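Local structure of mitochondrial edited mRNA stability factor 1 (6NL1) at residues S99-R112 / A167-E180. The protein is a Nudix-family enzyme that processes the 5' ends of mitochondrial mRNAs and probably binds RNA. Numbering follows the deposited sequence.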
ATOM      1  N   SER A  99      -4.379 -28.816   8.859  1.00 42.94           N
ATOM      2  CA  SER A  99      -5.560 -28.066   8.425  1.00 63.37           C
ATOM      3  C   SER A  99      -5.970 -28.426   6.997  1.00 59.59           C
ATOM      4  O   SER A  99      -5.212 -29.062   6.268  1.00 54.06           O
ATOM      5  CB  SER A  99      -5.287 -26.563   8.504  1.00 73.76           C
ATOM      6  OG  SER A  99      -4.407 -26.167   7.466  1.00 65.23           O
ATOM      7  N   PHE A 100      -7.170 -28.012   6.597  1.00 34.81           N
ATOM      8  CA  PHE A 100      -7.636 -28.234   5.227  1.00 38.55           C
ATOM      9  C   PHE A 100      -6.945 -27.297   4.242  1.00 35.31           C
ATOM     10  O   PHE A 100      -6.629 -26.154   4.579  1.00 34.58           O
ATOM     11  CB  PHE A 100      -9.157 -28.068   5.128  1.00 36.80           C
ATOM     12  CG  PHE A 100      -9.919 -29.067   5.941  1.00 52.37           C
ATOM     13  CD1 PHE A 100     -10.177 -30.331   5.442  1.00 63.92           C
ATOM     14  CD2 PHE A 100     -10.344 -28.754   7.221  1.00 56.38           C
ATOM     15  CE1 PHE A 100     -10.866 -31.264   6.201  1.00 76.83           C
ATOM     16  CE2 PHE A 100     -11.029 -29.678   7.985  1.00 78.95           C
ATOM     17  CZ  PHE A 100     -11.294 -30.935   7.474  1.00 49.07           C
ATOM     18  N   VAL A 101      -6.721 -27.785   3.027  1.00 28.68           N
ATOM     19  CA  VAL A 101      -6.054 -26.998   2.004  1.00 29.17           C
ATOM     20  C   VAL A 101      -6.889 -26.909   0.740  1.00 31.29           C
ATOM     21  O   VAL A 101      -7.314 -27.918   0.199  1.00 34.63           O
ATOM     22  CB  VAL A 101      -4.692 -27.609   1.619  1.00 41.03           C
ATOM     23  CG1 VAL A 101      -3.874 -26.584   0.835  1.00 38.62           C
ATOM     24  CG2 VAL A 101      -3.949 -28.068   2.868  1.00 43.04           C
ATOM     25  N   TYR A 102      -7.115 -25.691   0.268  1.00 28.60           N
ATOM     26  CA  TYR A 102      -7.788 -25.486  -1.000  1.00 32.58           C
ATOM     27  C   TYR A 102      -6.952 -24.612  -1.920  1.00 35.93           C
ATOM     28  O   TYR A 102      -6.134 -23.808  -1.475  1.00 33.80           O
ATOM     29  CB  TYR A 102      -9.151 -24.831  -0.795  1.00 29.00           C
ATOM     30  CG  TYR A 102     -10.205 -25.733  -0.194  1.00 38.41           C
ATOM     31  CD1 TYR A 102     -10.174 -26.072   1.156  1.00 37.04           C
ATOM     32  CD2 TYR A 102     -11.248 -26.220  -0.970  1.00 42.17           C
ATOM     33  CE1 TYR A 102     -11.145 -26.879   1.711  1.00 39.74           C
ATOM     34  CE2 TYR A 102     -12.225 -27.024  -0.428  1.00 40.39           C
ATOM     35  CZ  TYR A 102     -12.169 -27.353   0.912  1.00 50.88           C
ATOM     36  OH  TYR A 102     -13.142 -28.159   1.449  1.00 53.53           O
ATOM     37  N   LYS A 103      -7.198 -24.755  -3.212  1.00 28.50           N
ATOM     38  CA  LYS A 103      -6.454 -24.039  -4.231  1.00 27.45           C
ATOM     39  C   LYS A 103      -7.397 -23.209  -5.093  1.00 35.76           C
ATOM     40  O   LYS A 103      -8.510 -23.636  -5.416  1.00 33.37           O
ATOM     41  CB  LYS A 103      -5.721 -25.054  -5.105  1.00 43.44           C
ATOM     42  CG  LYS A 103      -4.894 -24.473  -6.195  1.00 51.38           C
ATOM     43  CD  LYS A 103      -4.243 -25.582  -7.006  1.00 54.04           C
ATOM     44  CE  LYS A 103      -5.273 -26.332  -7.822  1.00 72.94           C
ATOM     45  NZ  LYS A 103      -4.646 -27.064  -8.954  1.00 69.74           N
ATOM     46  N   TRP A 104      -6.945 -22.020  -5.463  1.00 28.13           N
ATOM     47  CA  TRP A 104      -7.682 -21.171  -6.383  1.00 28.52           C
ATOM     48  C   TRP A 104      -6.728 -20.791  -7.508  1.00 33.71           C
ATOM     49  O   TRP A 104      -5.740 -20.094  -7.267  1.00 29.57           O
ATOM     50  CB  TRP A 104      -8.158 -19.916  -5.662  1.00 28.98           C
ATOM     51  CG  TRP A 104      -8.855 -18.922  -6.545  1.00 31.17           C
ATOM     52  CD1 TRP A 104      -9.596 -19.190  -7.664  1.00 26.32           C
ATOM     53  CD2 TRP A 104      -8.875 -17.498  -6.383  1.00 28.84           C
ATOM     54  NE1 TRP A 104     -10.079 -18.024  -8.199  1.00 29.40           N
ATOM     55  CE2 TRP A 104      -9.653 -16.969  -7.434  1.00 31.44           C
ATOM     56  CE3 TRP A 104      -8.311 -16.621  -5.447  1.00 24.52           C
ATOM     57  CZ2 TRP A 104      -9.886 -15.594  -7.579  1.00 26.54           C
ATOM     58  CZ3 TRP A 104      -8.542 -15.255  -5.592  1.00 28.93           C
ATOM     59  CH2 TRP A 104      -9.325 -14.757  -6.649  1.00 26.99           C
ATOM     60  N   GLN A 105      -7.018 -21.266  -8.721  1.00 30.56           N
ATOM     61  CA  GLN A 105      -6.187 -21.006  -9.904  1.00 29.63           C
ATOM     62  C   GLN A 105      -6.725 -19.793 -10.648  1.00 33.94           C
ATOM     63  O   GLN A 105      -7.813 -19.840 -11.209  1.00 35.42           O
ATOM     64  CB  GLN A 105      -6.159 -22.231 -10.830  1.00 30.19           C
ATOM     65  CG  GLN A 105      -5.212 -22.080 -12.034  1.00 28.87           C
ATOM     66  CD  GLN A 105      -3.799 -21.648 -11.622  1.00 47.13           C
ATOM     67  OE1 GLN A 105      -3.217 -20.715 -12.191  1.00 35.23           O
ATOM     68  NE2 GLN A 105      -3.249 -22.326 -10.629  1.00 23.97           N
ATOM     69  N   THR A 106      -5.968 -18.704 -10.663  1.00 26.61           N
ATOM     70  CA  THR A 106      -6.530 -17.447 -11.137  1.00 23.09           C
ATOM     71  C   THR A 106      -5.488 -16.556 -11.827  1.00 25.17           C
ATOM     72  O   THR A 106      -4.442 -17.042 -12.274  1.00 28.02           O
ATOM     73  CB  THR A 106      -7.245 -16.705  -9.957  1.00 31.63           C
ATOM     74  OG1 THR A 106      -7.978 -15.571 -10.441  1.00 31.49           O
ATOM     75  CG2 THR A 106      -6.236 -16.259  -8.879  1.00 23.34           C
ATOM     76  N   LYS A 107      -5.778 -15.258 -11.914  1.00 27.54           N
ATOM     77  CA  LYS A 107      -4.853 -14.272 -12.479  1.00 25.76           C
ATOM     78  C   LYS A 107      -4.542 -13.191 -11.456  1.00 29.49           C
ATOM     79  O   LYS A 107      -5.337 -12.944 -10.554  1.00 30.32           O
ATOM     80  CB  LYS A 107      -5.485 -13.601 -13.705  1.00 32.84           C
ATOM     81  CG  LYS A 107      -5.989 -14.561 -14.766  1.00 43.65           C
ATOM     82  CD  LYS A 107      -4.847 -15.142 -15.570  1.00 34.23           C
ATOM     83  CE  LYS A 107      -5.365 -15.861 -16.814  1.00 37.10           C
ATOM     84  NZ  LYS A 107      -4.233 -16.431 -17.608  1.00 42.89           N
ATOM     85  N   ALA A 108      -3.409 -12.515 -11.618  1.00 22.15           N
ATOM     86  CA  ALA A 108      -3.006 -11.486 -10.664  1.00 24.49           C
ATOM     87  C   ALA A 108      -4.043 -10.366 -10.557  1.00 23.70           C
ATOM     88  O   ALA A 108      -4.175  -9.724  -9.513  1.00 29.88           O
ATOM     89  CB  ALA A 108      -1.633 -10.931 -11.018  1.00 18.88           C
ATOM     90  N   ALA A 109      -4.782 -10.137 -11.636  1.00 20.38           N
ATOM     91  CA  ALA A 109      -5.818  -9.111 -11.636  1.00 31.54           C
ATOM     92  C   ALA A 109      -6.790  -9.339 -10.476  1.00 27.89           C
ATOM     93  O   ALA A 109      -7.244  -8.391  -9.848  1.00 36.75           O
ATOM     94  CB  ALA A 109      -6.562  -9.105 -12.970  1.00 27.65           C
ATOM     95  N   LEU A 110      -7.086 -10.601 -10.180  1.00 25.73           N
ATOM     96  CA  LEU A 110      -7.985 -10.931  -9.076  1.00 23.56           C
ATOM     97  C   LEU A 110      -7.229 -11.252  -7.782  1.00 32.32           C
ATOM     98  O   LEU A 110      -7.614 -10.811  -6.704  1.00 28.18           O
ATOM     99  CB  LEU A 110      -8.912 -12.092  -9.471  1.00 25.31           C
ATOM    100  CG  LEU A 110      -9.766 -11.833 -10.727  1.00 39.82           C
ATOM    101  CD1 LEU A 110     -10.727 -12.975 -11.011  1.00 32.52           C
ATOM    102  CD2 LEU A 110     -10.530 -10.517 -10.600  1.00 34.90           C
ATOM    103  N   ALA A 111      -6.142 -12.008  -7.894  1.00 26.70           N
ATOM    104  CA  ALA A 111      -5.410 -12.463  -6.714  1.00 25.65           C
ATOM    105  C   ALA A 111      -4.897 -11.301  -5.874  1.00 35.40           C
ATOM    106  O   ALA A 111      -4.863 -11.383  -4.645  1.00 24.46           O
ATOM    107  CB  ALA A 111      -4.260 -13.382  -7.105  1.00 23.29           C
ATOM    108  N   ARG A 112      -4.510 -10.206  -6.522  1.00 20.28           N
ATOM    109  CA  ARG A 112      -3.998  -9.079  -5.762  1.00 25.60           C
ATOM    110  C   ARG A 112      -5.066  -8.487  -4.836  1.00 33.21           C
ATOM    111  O   ARG A 112      -4.738  -7.799  -3.877  1.00 37.95           O
ATOM    112  CB  ARG A 112      -3.433  -8.007  -6.682  1.00 35.94           C
ATOM    113  CG  ARG A 112      -4.491  -7.161  -7.355  1.00 37.62           C
ATOM    114  CD  ARG A 112      -3.825  -6.015  -8.081  1.00 49.13           C
ATOM    115  NE  ARG A 112      -2.860  -6.528  -9.037  1.00 48.92           N
ATOM    116  CZ  ARG A 112      -3.034  -6.500 -10.353  1.00 67.28           C
ATOM    117  NH1 ARG A 112      -4.133  -5.950 -10.860  1.00 47.65           N
ATOM    118  NH2 ARG A 112      -2.101  -7.010 -11.154  1.00 40.37           N
ATOM    119  N   ALA A 167       0.850  -7.203 -16.048  1.00 29.58           N
ATOM    120  CA  ALA A 167       0.723  -7.796 -14.716  1.00 29.96           C
ATOM    121  C   ALA A 167      -0.626  -8.492 -14.526  1.00 33.48           C
ATOM    122  O   ALA A 167      -0.709  -9.562 -13.914  1.00 26.63           O
ATOM    123  CB  ALA A 167       0.908  -6.738 -13.649  1.00 23.36           C
ATOM    124  N   ASP A 168      -1.689  -7.874 -15.031  1.00 24.42           N
ATOM    125  CA  ASP A 168      -3.026  -8.454 -14.903  1.00 30.06           C
ATOM    126  C   ASP A 168      -3.115  -9.879 -15.434  1.00 29.94           C
ATOM    127  O   ASP A 168      -3.894 -10.685 -14.920  1.00 34.16           O
ATOM    128  CB  ASP A 168      -4.083  -7.567 -15.576  1.00 31.93           C
ATOM    129  CG  ASP A 168      -4.490  -6.385 -14.706  1.00 41.15           C
ATOM    130  OD1 ASP A 168      -4.092  -6.357 -13.523  1.00 40.70           O
ATOM    131  OD2 ASP A 168      -5.207  -5.493 -15.201  1.00 57.60           O
ATOM    132  N   ASP A 169      -2.309 -10.193 -16.448  1.00 26.93           N
ATOM    133  CA  ASP A 169      -2.398 -11.494 -17.115  1.00 30.74           C
ATOM    134  C   ASP A 169      -1.639 -12.607 -16.393  1.00 33.13           C
ATOM    135  O   ASP A 169      -1.809 -13.790 -16.705  1.00 28.23           O
ATOM    136  CB  ASP A 169      -1.897 -11.394 -18.562  1.00 34.62           C
ATOM    137  CG  ASP A 169      -2.647 -10.345 -19.365  1.00 47.62           C
ATOM    138  OD1 ASP A 169      -2.003  -9.383 -19.839  1.00 49.58           O
ATOM    139  OD2 ASP A 169      -3.880 -10.484 -19.514  1.00 52.28           O
ATOM    140  N   VAL A 170      -0.782 -12.235 -15.450  1.00 26.01           N
ATOM    141  CA  VAL A 170       0.031 -13.234 -14.756  1.00 32.99           C
ATOM    142  C   VAL A 170      -0.823 -14.313 -14.082  1.00 24.64           C
ATOM    143  O   VAL A 170      -1.738 -14.011 -13.311  1.00 28.42           O
ATOM    144  CB  VAL A 170       0.997 -12.567 -13.756  1.00 31.01           C
ATOM    145  CG1 VAL A 170       1.753 -13.622 -12.954  1.00 28.09           C
ATOM    146  CG2 VAL A 170       1.977 -11.642 -14.529  1.00 20.78           C
ATOM    147  N   ASP A 171      -0.549 -15.572 -14.409  1.00 20.90           N
ATOM    148  CA  ASP A 171      -1.210 -16.693 -13.744  1.00 27.12           C
ATOM    149  C   ASP A 171      -0.756 -16.817 -12.290  1.00 30.47           C
ATOM    150  O   ASP A 171       0.442 -16.860 -12.003  1.00 29.91           O
ATOM    151  CB  ASP A 171      -0.927 -18.001 -14.473  1.00 23.73           C
ATOM    152  CG  ASP A 171      -1.502 -18.018 -15.870  1.00 32.91           C
ATOM    153  OD1 ASP A 171      -2.730 -18.198 -15.993  1.00 32.79           O
ATOM    154  OD2 ASP A 171      -0.732 -17.845 -16.839  1.00 30.46           O
ATOM    155  N   ILE A 172      -1.723 -16.890 -11.383  1.00 27.45           N
ATOM    156  CA  ILE A 172      -1.440 -16.978  -9.959  1.00 25.47           C
ATOM    157  C   ILE A 172      -2.194 -18.146  -9.340  1.00 33.25           C
ATOM    158  O   ILE A 172      -3.385 -18.334  -9.599  1.00 27.26           O
ATOM    159  CB  ILE A 172      -1.819 -15.677  -9.212  1.00 27.77           C
ATOM    160  CG1 ILE A 172      -1.041 -14.479  -9.785  1.00 29.12           C
ATOM    161  CG2 ILE A 172      -1.552 -15.826  -7.689  1.00 21.20           C
ATOM    162  CD1 ILE A 172       0.482 -14.495  -9.481  1.00 19.82           C
ATOM    163  N   THR A 173      -1.491 -18.947  -8.546  1.00 26.28           N
ATOM    164  CA  THR A 173      -2.142 -20.002  -7.781  1.00 28.65           C
ATOM    165  C   THR A 173      -2.231 -19.547  -6.331  1.00 23.95           C
ATOM    166  O   THR A 173      -1.214 -19.215  -5.714  1.00 24.27           O
ATOM    167  CB  THR A 173      -1.359 -21.329  -7.851  1.00 27.00           C
ATOM    168  OG1 THR A 173      -1.121 -21.669  -9.221  1.00 29.26           O
ATOM    169  CG2 THR A 173      -2.143 -22.450  -7.181  1.00 31.08           C
ATOM    170  N   VAL A 174      -3.447 -19.525  -5.797  1.00 30.42           N
ATOM    171  CA  VAL A 174      -3.683 -19.111  -4.420  1.00 28.22           C
ATOM    172  C   VAL A 174      -4.021 -20.326  -3.570  1.00 33.06           C
ATOM    173  O   VAL A 174      -4.878 -21.121  -3.940  1.00 31.03           O
ATOM    174  CB  VAL A 174      -4.844 -18.099  -4.340  1.00 36.11           C
ATOM    175  CG1 VAL A 174      -5.137 -17.716  -2.892  1.00 28.76           C
ATOM    176  CG2 VAL A 174      -4.544 -16.872  -5.193  1.00 26.65           C
ATOM    177  N   TYR A 175      -3.340 -20.478  -2.439  1.00 27.04           N
ATOM    178  CA  TYR A 175      -3.649 -21.563  -1.514  1.00 29.35           C
ATOM    179  C   TYR A 175      -4.301 -21.030  -0.245  1.00 34.47           C
ATOM    180  O   TYR A 175      -3.903 -19.988   0.274  1.00 31.62           O
ATOM    181  CB  TYR A 175      -2.393 -22.338  -1.133  1.00 26.21           C
ATOM    182  CG  TYR A 175      -1.700 -23.019  -2.282  1.00 29.18           C
ATOM    183  CD1 TYR A 175      -1.903 -24.370  -2.542  1.00 29.16           C
ATOM    184  CD2 TYR A 175      -0.833 -22.313  -3.103  1.00 33.18           C
ATOM    185  CE1 TYR A 175      -1.263 -24.988  -3.588  1.00 33.94           C
ATOM    186  CE2 TYR A 175      -0.192 -22.922  -4.143  1.00 32.22           C
ATOM    187  CZ  TYR A 175      -0.406 -24.249  -4.389  1.00 34.85           C
ATOM    188  OH  TYR A 175       0.248 -24.841  -5.440  1.00 42.21           O
ATOM    189  N   LEU A 176      -5.299 -21.757   0.251  1.00 32.65           N
ATOM    190  CA  LEU A 176      -5.962 -21.406   1.498  1.00 25.42           C
ATOM    191  C   LEU A 176      -5.786 -22.549   2.489  1.00 36.67           C
ATOM    192  O   LEU A 176      -6.043 -23.710   2.161  1.00 26.24           O
ATOM    193  CB  LEU A 176      -7.456 -21.148   1.278  1.00 17.59           C
ATOM    194  CG  LEU A 176      -7.955 -20.226   0.148  1.00 40.31           C
ATOM    195  CD1 LEU A 176      -9.465 -20.092   0.243  1.00 37.97           C
ATOM    196  CD2 LEU A 176      -7.323 -18.865   0.195  1.00 42.83           C
ATOM    197  N   PHE A 177      -5.335 -22.207   3.696  1.00 25.11           N
ATOM    198  CA  PHE A 177      -5.173 -23.167   4.787  1.00 26.30           C
ATOM    199  C   PHE A 177      -6.046 -22.748   5.961  1.00 32.57           C
ATOM    200  O   PHE A 177      -5.910 -21.639   6.484  1.00 32.10           O
ATOM    201  CB  PHE A 177      -3.718 -23.199   5.267  1.00 30.45           C
ATOM    202  CG  PHE A 177      -2.724 -23.452   4.181  1.00 33.39           C
ATOM    203  CD1 PHE A 177      -2.292 -24.736   3.909  1.00 34.39           C
ATOM    204  CD2 PHE A 177      -2.224 -22.398   3.425  1.00 33.67           C
ATOM    205  CE1 PHE A 177      -1.368 -24.972   2.904  1.00 38.72           C
ATOM    206  CE2 PHE A 177      -1.303 -22.622   2.421  1.00 37.34           C
ATOM    207  CZ  PHE A 177      -0.873 -23.913   2.158  1.00 31.80           C
ATOM    208  N   GLY A 178      -6.941 -23.628   6.382  1.00 30.43           N
ATOM    209  CA  GLY A 178      -7.762 -23.340   7.539  1.00 33.06           C
ATOM    210  C   GLY A 178      -8.758 -24.440   7.799  1.00 38.52           C
ATOM    211  O   GLY A 178      -8.632 -25.526   7.237  1.00 33.28           O
ATOM    212  N   SER A 179      -9.741 -24.158   8.652  1.00 31.63           N
ATOM    213  CA  SER A 179     -10.840 -25.093   8.896  1.00 38.69           C
ATOM    214  C   SER A 179     -11.833 -25.046   7.732  1.00 42.24           C
ATOM    215  O   SER A 179     -11.831 -24.091   6.947  1.00 40.17           O
ATOM    216  CB  SER A 179     -11.558 -24.725  10.194  1.00 29.36           C
ATOM    217  OG  SER A 179     -12.224 -23.480  10.055  1.00 38.74           O
ATOM    218  N   GLU A 180     -12.689 -26.060   7.626  1.00 40.09           N
ATOM    219  CA  GLU A 180     -13.717 -26.093   6.583  1.00 42.42           C
ATOM    220  C   GLU A 180     -14.626 -24.870   6.674  1.00 45.23           C
ATOM    221  O   GLU A 180     -15.000 -24.274   5.660  1.00 34.88           O
ATOM    222  CB  GLU A 180     -14.574 -27.356   6.701  1.00 50.14           C
ATOM    223  CG  GLU A 180     -13.826 -28.666   6.465  1.00 80.24           C
ATOM    224  CD  GLU A 180     -13.767 -29.063   4.996  1.00 97.55           C
ATOM    225  OE1 GLU A 180     -13.745 -28.163   4.127  1.00 84.42           O
ATOM    226  OE2 GLU A 180     -13.749 -30.280   4.713  1.00 85.64           O
TER
HETATM  227  O   HOH W   1      -4.373 -19.113 -14.222  1.00 35.62           O
HETATM  228  O   HOH W   2      -3.052 -14.794 -19.082  1.00 49.44           O
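T173 OG1 is gripped by two groups: Q105 NE2, which donates to it at 2.6 Å with the hydroxyl near the amide plane, and T138 OG1, just past strand 132-137, which also bonds Q105 OE1. On the same face of the sheet lie K103 CG against T173 CG2 and V101 CG1 against F177 CE1 (3.6 Å). Where the strands diverge, K107 NZ forms a salt bridge 2.8 Å long with D171 OD1, meeting it from above the carboxylate plane; the K107 chain, bent at chi2 (-76°), runs alongside D171. A water lies within bonding distance of D171 OD1 and Q105 OE1, but has more acceptors near than protons to give. D171 OD2 is bound by Y164 OH. The other face carries W104, whose CE3 meets V174 CG2 while T106 CG2 sits over the indole centre; A111 CB rests on I172 CG2. At the far end E180, poorly ordered, lays CG over one face of the F100 ring, a CH-pi contact 3.5 Å from its centroid, and takes the Y102 hydroxyl on the syn lone pair of OE1. At the helical end R112 NH1, in the guanidinium plane, meets D168 OD1 nearly along its C-O axis (2.7 Å); NH2 also bonds Y285 O, and the R112 side chain lies about 4 Å from that of V288, which contacts GDP in the nucleotide-bound form of the protein. Backbone bonds pair F100-T106 with I172-G178 as antiparallel strands. These are the central pair of a four-stranded antiparallel sheet, flanked by strands 84-86 and 132-137, with helix 180-193 packed on the face of Y102, W104 and L176.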